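Local coordinates for ABC transporter, permease protein, putative (Porphyromonas gingivalis, PDB 2P0S), which is one domain of a putative ABC transporter permease that probably takes part in moving substrates across the cell membrane, at the interface of chains A and B. Residues are numbered along the deposited sequence; one frame, centred on the assembly and turned at random. Chains: chain A/B, ABC transporter, permease protein, putative.

The interface of chains A and B. Residues chain A 40, 43-44, 56, 73-75; chain B 125.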
ATOM      1  N   ALA A  40      11.546  -0.822  22.065  1.00 33.80           N
ATOM      2  CA  ALA A  40      10.104  -0.820  22.057  1.00 32.73           C
ATOM      3  C   ALA A  40       9.508  -0.700  23.478  1.00 31.70           C
ATOM      4  O   ALA A  40       8.538   0.038  23.655  1.00 31.37           O
ATOM      5  CB  ALA A  40       9.570  -2.089  21.329  1.00 35.09           C
ATOM      6  N   TYR A  43       9.956   2.898  24.852  1.00 29.41           N
ATOM      7  CA  TYR A  43       8.971   3.767  24.259  1.00 27.69           C
ATOM      8  C   TYR A  43       7.551   3.483  24.848  1.00 28.06           C
ATOM      9  O   TYR A  43       6.765   4.414  25.099  1.00 27.88           O
ATOM     10  CB  TYR A  43       8.955   3.634  22.725  1.00 27.11           C
ATOM     11  CG  TYR A  43      10.095   4.253  22.014  1.00 21.76           C
ATOM     12  CD1 TYR A  43      10.356   5.615  22.139  1.00 26.71           C
ATOM     13  CD2 TYR A  43      10.884   3.494  21.077  1.00 23.50           C
ATOM     14  CE1 TYR A  43      11.387   6.215  21.429  1.00 29.23           C
ATOM     15  CE2 TYR A  43      11.915   4.111  20.332  1.00 25.07           C
ATOM     16  CZ  TYR A  43      12.146   5.494  20.554  1.00 28.28           C
ATOM     17  OH  TYR A  43      13.106   6.183  19.854  1.00 27.88           O
ATOM     18  N   ARG A  44       7.216   2.221  25.079  1.00 26.70           N
ATOM     19  CA  ARG A  44       5.941   1.928  25.676  1.00 26.48           C
ATOM     20  C   ARG A  44       5.784   2.639  27.023  1.00 28.28           C
ATOM     21  O   ARG A  44       4.757   3.184  27.277  1.00 30.12           O
ATOM     22  CB  ARG A  44       5.785   0.436  25.989  1.00 26.39           C
ATOM     23  CG  ARG A  44       4.349   0.016  26.405  1.00 26.01           C
ATOM     24  CD  ARG A  44       4.254  -1.587  26.605  1.00 24.95           C
ATOM     25  NE  ARG A  44       5.067  -1.914  27.788  1.00 24.29           N
ATOM     26  CZ  ARG A  44       4.595  -1.755  29.061  1.00 30.02           C
ATOM     27  NH1 ARG A  44       3.330  -1.377  29.265  1.00 28.39           N
ATOM     28  NH2 ARG A  44       5.361  -2.000  30.121  1.00 29.78           N
ATOM     29  N   VAL A  56       6.414   1.466  16.843  1.00 18.29           N
ATOM     30  CA  VAL A  56       7.738   0.978  16.629  1.00 17.17           C
ATOM     31  C   VAL A  56       7.664  -0.221  15.680  1.00 16.23           C
ATOM     32  O   VAL A  56       6.820  -1.029  15.926  1.00 17.35           O
ATOM     33  CB  VAL A  56       8.376   0.537  17.892  1.00 16.74           C
ATOM     34  CG1 VAL A  56       9.727  -0.198  17.645  1.00 21.82           C
ATOM     35  CG2 VAL A  56       8.610   1.811  18.853  1.00 19.28           C
ATOM     36  N   TYR A  73       4.437  -2.278  16.929  1.00 18.81           N
ATOM     37  CA  TYR A  73       3.685  -1.978  18.139  1.00 20.58           C
ATOM     38  C   TYR A  73       3.242  -0.577  18.108  1.00 20.61           C
ATOM     39  O   TYR A  73       4.063   0.284  17.799  1.00 18.92           O
ATOM     40  CB  TYR A  73       4.527  -2.153  19.423  1.00 23.64           C
ATOM     41  CG  TYR A  73       5.117  -3.511  19.500  1.00 22.21           C
ATOM     42  CD1 TYR A  73       4.357  -4.563  19.976  1.00 27.13           C
ATOM     43  CD2 TYR A  73       6.393  -3.760  19.023  1.00 24.28           C
ATOM     44  CE1 TYR A  73       4.818  -5.896  19.979  1.00 27.16           C
ATOM     45  CE2 TYR A  73       6.919  -5.157  19.035  1.00 22.50           C
ATOM     46  CZ  TYR A  73       6.121  -6.166  19.519  1.00 26.71           C
ATOM     47  OH  TYR A  73       6.504  -7.509  19.548  1.00 32.76           O
ATOM     48  N   GLY A  74       1.996  -0.323  18.483  1.00 20.82           N
ATOM     49  CA  GLY A  74       1.610   1.051  18.640  1.00 21.61           C
ATOM     50  C   GLY A  74       0.937   1.392  19.983  1.00 20.79           C
ATOM     51  O   GLY A  74       0.348   0.476  20.631  1.00 22.90           O
ATOM     52  N   TYR A  75       0.908   2.689  20.381  1.00 22.99           N
ATOM     53  CA  TYR A  75       0.106   3.079  21.587  1.00 20.04           C
ATOM     54  C   TYR A  75      -1.414   2.869  21.375  1.00 21.58           C
ATOM     55  O   TYR A  75      -2.136   2.436  22.347  1.00 21.55           O
ATOM     56  CB  TYR A  75       0.391   4.610  21.870  1.00 20.84           C
ATOM     57  CG  TYR A  75       1.811   4.824  22.180  1.00 18.99           C
ATOM     58  CD1 TYR A  75       2.364   4.410  23.407  1.00 18.82           C
ATOM     59  CD2 TYR A  75       2.628   5.495  21.261  1.00 21.99           C
ATOM     60  CE1 TYR A  75       3.653   4.588  23.707  1.00 21.56           C
ATOM     61  CE2 TYR A  75       3.980   5.789  21.595  1.00 23.65           C
ATOM     62  CZ  TYR A  75       4.494   5.308  22.794  1.00 22.01           C
ATOM     63  OH  TYR A  75       5.823   5.605  23.157  1.00 26.31           O
TER
ATOM     64  N   TRP B 125       0.407  -2.018  22.219  1.00 17.28           N
ATOM     65  CA  TRP B 125       1.138  -2.332  23.422  1.00 17.63           C
ATOM     66  C   TRP B 125       0.181  -2.455  24.624  1.00 18.87           C
ATOM     67  O   TRP B 125      -0.857  -1.739  24.690  1.00 19.04           O
ATOM     68  CB  TRP B 125       2.052  -1.149  23.720  1.00 20.84           C
ATOM     69  CG  TRP B 125       3.386  -1.149  23.067  1.00 18.27           C
ATOM     70  CD1 TRP B 125       4.319  -2.108  23.157  1.00 20.79           C
ATOM     71  CD2 TRP B 125       4.041  -0.007  22.491  1.00 22.96           C
ATOM     72  NE1 TRP B 125       5.491  -1.685  22.568  1.00 21.92           N
ATOM     73  CE2 TRP B 125       5.321  -0.426  22.073  1.00 20.37           C
ATOM     74  CE3 TRP B 125       3.597   1.265  22.125  1.00 18.61           C
ATOM     75  CZ2 TRP B 125       6.219   0.408  21.385  1.00 22.09           C
ATOM     76  CZ3 TRP B 125       4.487   2.118  21.425  1.00 25.10           C
ATOM     77  CH2 TRP B 125       5.783   1.703  21.136  1.00 21.21           C
TER
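In a two-fold symmetric dimer interface, the C-terminal segment of each chain reaches across to pack against the other copy, and B:Trp125 is inserted into a pocket of chain A. This insertion and its twin tie the two copies of the deposited dimer together, though the full-length transporter may not pair in this way. The indole is clamped on both faces. The methylene CB of A:Tyr73 lies over one face, 3.4 Å from the centroid of the five-membered ring of B:Trp125, and its phenol leads away past the NE1 edge. Against the opposite face run the aliphatic carbons of A:Arg44. With CG anti to the backbone N (chi1 -170°), A:Arg44 CD lies 3.5 Å from B:Trp125 CD1; a bend at chi3 (68°) then turns the guanidinium away, its plane steeply inclined to the indole. The rim atom CZ3 of B:Trp125 points at the centre of the A:Tyr75 ring, edge to face with the planes 55° apart, while B:Trp125 CH2 meets A:Val56 CG2 at 3.6 Å. A:Tyr75 is itself steadied by a hydrogen bond from its hydroxyl OH to the backbone O of A:Tyr43, reached from above the carbonyl plane. The backbone N of B:Trp125 donates to A:Gly74 O at 3.0 Å, fixing the main chain at the pocket mouth. The pocket lies between helix 40-51 and strands 55-59 and 70-74 of chain A, with A:Tyr75 in the loop directly after the latter; B:Trp125 immediately follows strand 122-124.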